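Long-range contact in major pilin protein fimA (Silicibacter pomeroyi, PDB 2IMH), which is of unknown function and belongs to the DUF1028 family, although it bears the name of a major pilin protein: residues T14-V28 with G162-R175. Residues are numbered along the deposited sequence; the frame is centred on the assembly and turned at random. Where two conformers were deposited one is given.
Sequences TGAIGGAAATGSLCV and GLLSAAMLVLHPDR
The His172 ring meets Thr14 at its edge, the carbon of the Thr14 carbonyl lying in the ring plane, while Arg175 NH1 sits 3.6 Å above one face near the rim and Pro173 CD covers the centre of the other. With CG anti to the backbone N (chi1 -177°), the imidazole reaches across to give a weak hydrogen bond from His172 NE2 to Thr14 O; the other ring nitrogen, ND1, accepts from Asp174 N at 2.9 Å, the donor tilted from the ring plane, which helps fix the ring's rotation. The Arg175 guanidinium in turn has Thr14 CG2 at its edge, whereas Thr14 OG1 accepts from Ala16 N in an ST turn and also bonds to Asp11. Beyond this end, strands 16-23 and 165-172 are antiparallel neighbours inside a six-stranded sheet, between 4-11 and 175-182; Met168 and Val170 pack against Leu146 of helix 142-155. A classic beta bulge ends the ladder, Leu164 N and Ser165 N both donating to Thr23 O. Next to it Ser165 OG donates to Ser25 O at 2.7 Å and accepts from Val28 N at 3.1 Å. With an alanine here, Ser25 O and Val28 N would probably both lose their shared partner, leaving the turn between them less firmly held.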
ATOM      1  N   THR A  14      10.469 -11.791  -5.842  1.00 23.82           N
ATOM      2  CA  THR A  14       9.285 -12.675  -5.797  1.00 23.76           C
ATOM      3  C   THR A  14       8.191 -12.315  -6.797  1.00 23.03           C
ATOM      4  O   THR A  14       7.355 -13.156  -7.159  1.00 24.23           O
ATOM      5  CB  THR A  14       8.655 -12.717  -4.401  1.00 24.10           C
ATOM      6  OG1 THR A  14       8.085 -11.432  -4.082  1.00 24.62           O
ATOM      7  CG2 THR A  14       9.710 -13.080  -3.349  1.00 24.39           C
ATOM      8  N   GLY A  15       8.177 -11.064  -7.231  1.00 21.59           N
ATOM      9  CA  GLY A  15       7.115 -10.580  -8.090  1.00 20.58           C
ATOM     10  C   GLY A  15       5.942 -10.101  -7.249  1.00 19.83           C
ATOM     11  O   GLY A  15       4.925  -9.666  -7.798  1.00 20.65           O
ATOM     12  N   ALA A  16       6.084 -10.160  -5.920  1.00 17.92           N
ATOM     13  CA  ALA A  16       5.040  -9.591  -5.052  1.00 16.31           C
ATOM     14  C   ALA A  16       4.912  -8.102  -5.313  1.00 15.66           C
ATOM     15  O   ALA A  16       5.884  -7.435  -5.688  1.00 15.98           O
ATOM     16  CB  ALA A  16       5.349  -9.825  -3.591  1.00 16.92           C
ATOM     17  N   ILE A  17       3.708  -7.595  -5.097  1.00 14.13           N
ATOM     18  CA  ILE A  17       3.448  -6.154  -5.137  1.00 14.66           C
ATOM     19  C   ILE A  17       2.810  -5.775  -3.806  1.00 13.77           C
ATOM     20  O   ILE A  17       2.168  -6.609  -3.152  1.00 13.81           O
ATOM     21  CB  ILE A  17       2.561  -5.751  -6.339  1.00 14.60           C
ATOM     22  CG1 ILE A  17       1.216  -6.515  -6.352  1.00 15.14           C
ATOM     23  CG2 ILE A  17       3.360  -5.907  -7.647  1.00 15.50           C
ATOM     24  CD1 ILE A  17       0.219  -6.011  -7.421  1.00 16.21           C
ATOM     25  N   GLY A  18       3.011  -4.540  -3.377  1.00 14.59           N
ATOM     26  CA  GLY A  18       2.390  -4.138  -2.125  1.00 14.51           C
ATOM     27  C   GLY A  18       2.365  -2.661  -1.873  1.00 14.44           C
ATOM     28  O   GLY A  18       2.829  -1.864  -2.683  1.00 13.83           O
ATOM     29  N   GLY A  19       1.781  -2.303  -0.741  1.00 13.87           N
ATOM     30  CA  GLY A  19       1.744  -0.901  -0.336  1.00 14.64           C
ATOM     31  C   GLY A  19       1.470  -0.814   1.151  1.00 14.98           C
ATOM     32  O   GLY A  19       1.046  -1.802   1.777  1.00 15.93           O
ATOM     33  N   ALA A  20       1.709   0.363   1.707  1.00 14.46           N
ATOM     34  CA  ALA A  20       1.432   0.609   3.114  1.00 14.45           C
ATOM     35  C   ALA A  20       1.106   2.070   3.287  1.00 14.82           C
ATOM     36  O   ALA A  20       1.572   2.903   2.510  1.00 14.26           O
ATOM     37  CB  ALA A  20       2.602   0.222   3.956  1.00 15.79           C
ATOM     38  N   ALA A  21       0.313   2.394   4.304  1.00 14.65           N
ATOM     39  CA  ALA A  21      -0.115   3.790   4.467  1.00 15.07           C
ATOM     40  C   ALA A  21      -0.471   4.064   5.907  1.00 15.06           C
ATOM     41  O   ALA A  21      -0.762   3.142   6.678  1.00 14.95           O
ATOM     42  CB  ALA A  21      -1.331   4.071   3.587  1.00 14.88           C
ATOM     43  N   ALA A  22      -0.471   5.338   6.266  1.00 14.88           N
ATOM     44  CA  ALA A  22      -0.923   5.748   7.587  1.00 14.80           C
ATOM     45  C   ALA A  22      -1.480   7.155   7.459  1.00 15.57           C
ATOM     46  O   ALA A  22      -1.028   7.922   6.602  1.00 14.86           O
ATOM     47  CB  ALA A  22       0.223   5.686   8.601  1.00 15.33           C
ATOM     48  N   THR A  23      -2.512   7.457   8.254  1.00 15.64           N
ATOM     49  CA  THR A  23      -3.061   8.809   8.306  1.00 16.68           C
ATOM     50  C   THR A  23      -3.392   9.233   9.716  1.00 16.77           C
ATOM     51  O   THR A  23      -3.456   8.411  10.638  1.00 16.31           O
ATOM     52  CB  THR A  23      -4.399   8.963   7.543  1.00 16.37           C
ATOM     53  OG1 THR A  23      -5.422   8.206   8.205  1.00 16.62           O
ATOM     54  CG2 THR A  23      -4.287   8.567   6.061  1.00 16.97           C
ATOM     55  N   GLY A  24      -3.635  10.535   9.879  1.00 17.87           N
ATOM     56  CA  GLY A  24      -4.183  11.019  11.135  1.00 18.33           C
ATOM     57  C   GLY A  24      -5.705  10.924  11.206  1.00 19.17           C
ATOM     58  O   GLY A  24      -6.335  11.682  11.957  1.00 20.49           O
ATOM     59  N   SER A  25      -6.288   9.995  10.440  1.00 18.55           N
ATOM     60  CA  SER A  25      -7.725   9.751  10.432  1.00 18.58           C
ATOM     61  C   SER A  25      -8.025   8.243  10.434  1.00 17.86           C
ATOM     62  O   SER A  25      -7.119   7.435  10.648  1.00 18.04           O
ATOM     63  CB  SER A  25      -8.371  10.447   9.229  1.00 18.74           C
ATOM     64  OG  SER A  25      -9.788  10.515   9.354  1.00 20.20           O
ATOM     65  N   LEU A  26      -9.277   7.872  10.191  1.00 17.18           N
ATOM     66  CA  LEU A  26      -9.713   6.463  10.298  1.00 16.75           C
ATOM     67  C   LEU A  26      -9.548   5.696   8.997  1.00 16.45           C
ATOM     68  O   LEU A  26      -9.584   6.279   7.918  1.00 17.26           O
ATOM     69  CB  LEU A  26     -11.187   6.405  10.696  1.00 16.87           C
ATOM     70  CG  LEU A  26     -11.610   7.235  11.903  1.00 17.37           C
ATOM     71  CD1 LEU A  26     -13.096   7.008  12.157  1.00 17.17           C
ATOM     72  CD2 LEU A  26     -10.771   6.919  13.168  1.00 19.76           C
ATOM     73  N   CYS A  27      -9.406   4.374   9.109  1.00 16.08           N
ATOM     74  CA  CYS A  27      -9.661   3.495   7.980  1.00 16.02           C
ATOM     75  C   CYS A  27      -8.782   3.764   6.755  1.00 15.41           C
ATOM     76  O   CYS A  27      -9.231   3.568   5.625  1.00 15.50           O
ATOM     77  CB  CYS A  27     -11.142   3.577   7.570  1.00 15.88           C
ATOM     78  SG  CYS A  27     -12.319   3.121   8.883  1.00 17.83           S
ATOM     79  N   VAL A  28      -7.534   4.192   6.962  1.00 15.47           N
ATOM     80  CA  VAL A  28      -6.645   4.398   5.808  1.00 14.73           C
ATOM     81  C   VAL A  28      -6.613   3.216   4.825  1.00 15.08           C
ATOM     82  O   VAL A  28      -6.610   3.411   3.613  1.00 14.60           O
ATOM     83  CB  VAL A  28      -5.198   4.778   6.220  1.00 15.27           C
ATOM     84  CG1 VAL A  28      -4.538   3.651   7.041  1.00 16.04           C
ATOM     85  CG2 VAL A  28      -4.363   5.148   4.980  1.00 15.83           C
ATOM     86  N   GLY A 162      -0.275  13.443  14.906  1.00 26.79           N
ATOM     87  CA  GLY A 162      -0.355  12.042  15.315  1.00 24.55           C
ATOM     88  C   GLY A 162      -1.084  11.225  14.253  1.00 23.28           C
ATOM     89  O   GLY A 162      -1.767  11.773  13.391  1.00 24.24           O
ATOM     90  N   LEU A 163      -0.918   9.912  14.302  1.00 20.60           N
ATOM     91  CA  LEU A 163      -1.598   9.029  13.376  1.00 18.66           C
ATOM     92  C   LEU A 163      -2.679   8.241  14.110  1.00 17.45           C
ATOM     93  O   LEU A 163      -2.503   7.912  15.285  1.00 17.02           O
ATOM     94  CB  LEU A 163      -0.588   8.056  12.760  1.00 17.89           C
ATOM     95  CG  LEU A 163       0.522   8.679  11.899  1.00 19.10           C
ATOM     96  CD1 LEU A 163       1.620   7.674  11.592  1.00 19.37           C
ATOM     97  CD2 LEU A 163      -0.044   9.250  10.609  1.00 17.85           C
ATOM     98  N   LEU A 164      -3.770   7.924  13.409  1.00 16.29           N
ATOM     99  CA  LEU A 164      -4.864   7.149  13.993  1.00 16.74           C
ATOM    100  C   LEU A 164      -5.116   5.819  13.275  1.00 16.49           C
ATOM    101  O   LEU A 164      -5.762   4.926  13.846  1.00 17.28           O
ATOM    102  CB  LEU A 164      -6.173   7.953  14.036  1.00 17.15           C
ATOM    103  CG  LEU A 164      -6.231   9.167  14.968  1.00 18.84           C
ATOM    104  CD1 LEU A 164      -7.624   9.801  14.852  1.00 20.21           C
ATOM    105  CD2 LEU A 164      -5.888   8.749  16.418  1.00 21.13           C
ATOM    106  N   SER A 165      -4.624   5.680  12.041  1.00 15.41           N
ATOM    107  CA  SER A 165      -4.792   4.397  11.314  1.00 15.32           C
ATOM    108  C   SER A 165      -3.586   4.057  10.447  1.00 15.32           C
ATOM    109  O   SER A 165      -2.834   4.942  10.014  1.00 14.18           O
ATOM    110  CB  SER A 165      -6.082   4.398  10.492  1.00 15.29           C
ATOM    111  OG  SER A 165      -6.021   5.315   9.392  1.00 15.54           O
ATOM    112  N   ALA A 166      -3.396   2.771  10.200  1.00 15.02           N
ATOM    113  CA  ALA A 166      -2.297   2.297   9.366  1.00 15.11           C
ATOM    114  C   ALA A 166      -2.759   1.023   8.684  1.00 14.96           C
ATOM    115  O   ALA A 166      -3.650   0.325   9.190  1.00 14.90           O
ATOM    116  CB  ALA A 166      -1.046   2.014  10.218  1.00 15.23           C
ATOM    117  N   ALA A 167      -2.172   0.726   7.523  1.00 14.78           N
ATOM    118  CA  ALA A 167      -2.503  -0.495   6.806  1.00 14.33           C
ATOM    119  C   ALA A 167      -1.384  -0.950   5.888  1.00 14.79           C
ATOM    120  O   ALA A 167      -0.507  -0.159   5.501  1.00 13.67           O
ATOM    121  CB  ALA A 167      -3.764  -0.305   5.996  1.00 14.38           C
HETATM  122  N   MSE A 168      -1.475  -2.220   5.506  1.00 15.44           N
HETATM  123  CA  MSE A 168      -0.576  -2.802   4.520  0.50 18.37           C
HETATM  124  C   MSE A 168      -1.386  -3.728   3.635  1.00 16.47           C
HETATM  125  O   MSE A 168      -2.386  -4.309   4.075  1.00 15.88           O
HETATM  126  CB  MSE A 168       0.550  -3.596   5.193  0.50 17.96           C
HETATM  127  CG  MSE A 168       1.694  -3.984   4.256  0.50 21.49           C
HETATM  128 SE   MSE A 168       3.319  -4.500   5.226  0.50 29.34          SE
HETATM  129  CE  MSE A 168       3.608  -2.777   6.074  0.50 27.70           C
ATOM    130  N   LEU A 169      -0.951  -3.847   2.385  1.00 15.94           N
ATOM    131  CA  LEU A 169      -1.594  -4.743   1.449  1.00 15.24           C
ATOM    132  C   LEU A 169      -0.481  -5.351   0.616  1.00 15.54           C
ATOM    133  O   LEU A 169       0.283  -4.606  -0.016  1.00 14.88           O
ATOM    134  CB  LEU A 169      -2.568  -3.970   0.554  1.00 15.83           C
ATOM    135  CG  LEU A 169      -3.221  -4.799  -0.558  1.00 14.75           C
ATOM    136  CD1 LEU A 169      -4.132  -5.850   0.089  1.00 16.20           C
ATOM    137  CD2 LEU A 169      -4.001  -3.937  -1.566  1.00 15.82           C
ATOM    138  N   VAL A 170      -0.390  -6.680   0.604  1.00 14.05           N
ATOM    139  CA  VAL A 170       0.638  -7.357  -0.193  1.00 14.79           C
ATOM    140  C   VAL A 170       0.029  -8.528  -0.943  1.00 15.06           C
ATOM    141  O   VAL A 170      -0.714  -9.330  -0.366  1.00 15.63           O
ATOM    142  CB  VAL A 170       1.838  -7.833   0.663  1.00 15.30           C
ATOM    143  CG1 VAL A 170       2.853  -8.649  -0.203  1.00 14.75           C
ATOM    144  CG2 VAL A 170       2.531  -6.626   1.339  1.00 16.62           C
ATOM    145  N   LEU A 171       0.365  -8.617  -2.230  1.00 15.36           N
ATOM    146  CA  LEU A 171      -0.211  -9.620  -3.133  1.00 15.42           C
ATOM    147  C   LEU A 171       0.882 -10.404  -3.833  1.00 15.65           C
ATOM    148  O   LEU A 171       1.898  -9.849  -4.225  1.00 15.74           O
ATOM    149  CB  LEU A 171      -1.074  -8.940  -4.204  1.00 15.62           C
ATOM    150  CG  LEU A 171      -2.145  -7.938  -3.736  1.00 15.75           C
ATOM    151  CD1 LEU A 171      -2.866  -7.354  -4.949  1.00 15.79           C
ATOM    152  CD2 LEU A 171      -3.130  -8.633  -2.788  1.00 17.79           C
ATOM    153  N   HIS A 172       0.648 -11.696  -4.020  1.00 15.92           N
ATOM    154  CA  HIS A 172       1.574 -12.559  -4.741  1.00 16.56           C
ATOM    155  C   HIS A 172       0.763 -13.750  -5.243  1.00 17.03           C
ATOM    156  O   HIS A 172      -0.119 -14.220  -4.532  1.00 16.86           O
ATOM    157  CB  HIS A 172       2.650 -13.066  -3.804  1.00 17.40           C
ATOM    158  CG  HIS A 172       3.680 -13.903  -4.490  1.00 18.00           C
ATOM    159  ND1 HIS A 172       3.519 -15.257  -4.697  1.00 19.56           N
ATOM    160  CD2 HIS A 172       4.859 -13.568  -5.068  1.00 20.81           C
ATOM    161  CE1 HIS A 172       4.567 -15.726  -5.356  1.00 20.25           C
ATOM    162  NE2 HIS A 172       5.400 -14.722  -5.584  1.00 21.39           N
ATOM    163  N   PRO A 173       1.059 -14.260  -6.452  1.00 17.65           N
ATOM    164  CA  PRO A 173       0.193 -15.313  -7.007  1.00 17.59           C
ATOM    165  C   PRO A 173       0.161 -16.633  -6.225  1.00 16.90           C
ATOM    166  O   PRO A 173      -0.777 -17.409  -6.407  1.00 16.93           O
ATOM    167  CB  PRO A 173       0.792 -15.569  -8.395  1.00 17.55           C
ATOM    168  CG  PRO A 173       2.195 -15.102  -8.303  1.00 20.55           C
ATOM    169  CD  PRO A 173       2.154 -13.913  -7.374  1.00 18.24           C
ATOM    170  N   ASP A 174       1.177 -16.895  -5.397  1.00 16.73           N
ATOM    171  CA  ASP A 174       1.248 -18.149  -4.636  1.00 16.53           C
ATOM    172  C   ASP A 174       0.726 -17.990  -3.211  1.00 16.98           C
ATOM    173  O   ASP A 174       0.837 -18.914  -2.398  1.00 17.00           O
ATOM    174  CB  ASP A 174       2.696 -18.662  -4.578  1.00 17.22           C
ATOM    175  CG  ASP A 174       3.264 -18.980  -5.949  1.00 17.73           C
ATOM    176  OD1 ASP A 174       2.478 -19.249  -6.888  1.00 19.53           O
ATOM    177  OD2 ASP A 174       4.510 -18.950  -6.075  1.00 19.69           O
ATOM    178  N   ARG A 175       0.170 -16.815  -2.913  1.00 16.07           N
ATOM    179  CA  ARG A 175      -0.242 -16.494  -1.551  1.00 16.33           C
ATOM    180  C   ARG A 175      -1.628 -15.891  -1.571  1.00 16.15           C
ATOM    181  O   ARG A 175      -1.984 -15.207  -2.534  1.00 16.04           O
ATOM    182  CB  ARG A 175       0.698 -15.457  -0.928  1.00 16.52           C
ATOM    183  CG  ARG A 175       2.188 -15.812  -0.983  1.00 19.29           C
ATOM    184  CD  ARG A 175       3.007 -14.598  -0.581  1.00 25.46           C
ATOM    185  NE  ARG A 175       4.339 -14.558  -1.200  1.00 28.60           N
ATOM    186  CZ  ARG A 175       5.153 -13.503  -1.143  1.00 29.73           C
ATOM    187  NH1 ARG A 175       6.344 -13.549  -1.737  1.00 31.76           N
ATOM    188  NH2 ARG A 175       4.782 -12.401  -0.491  1.00 28.76           N
TER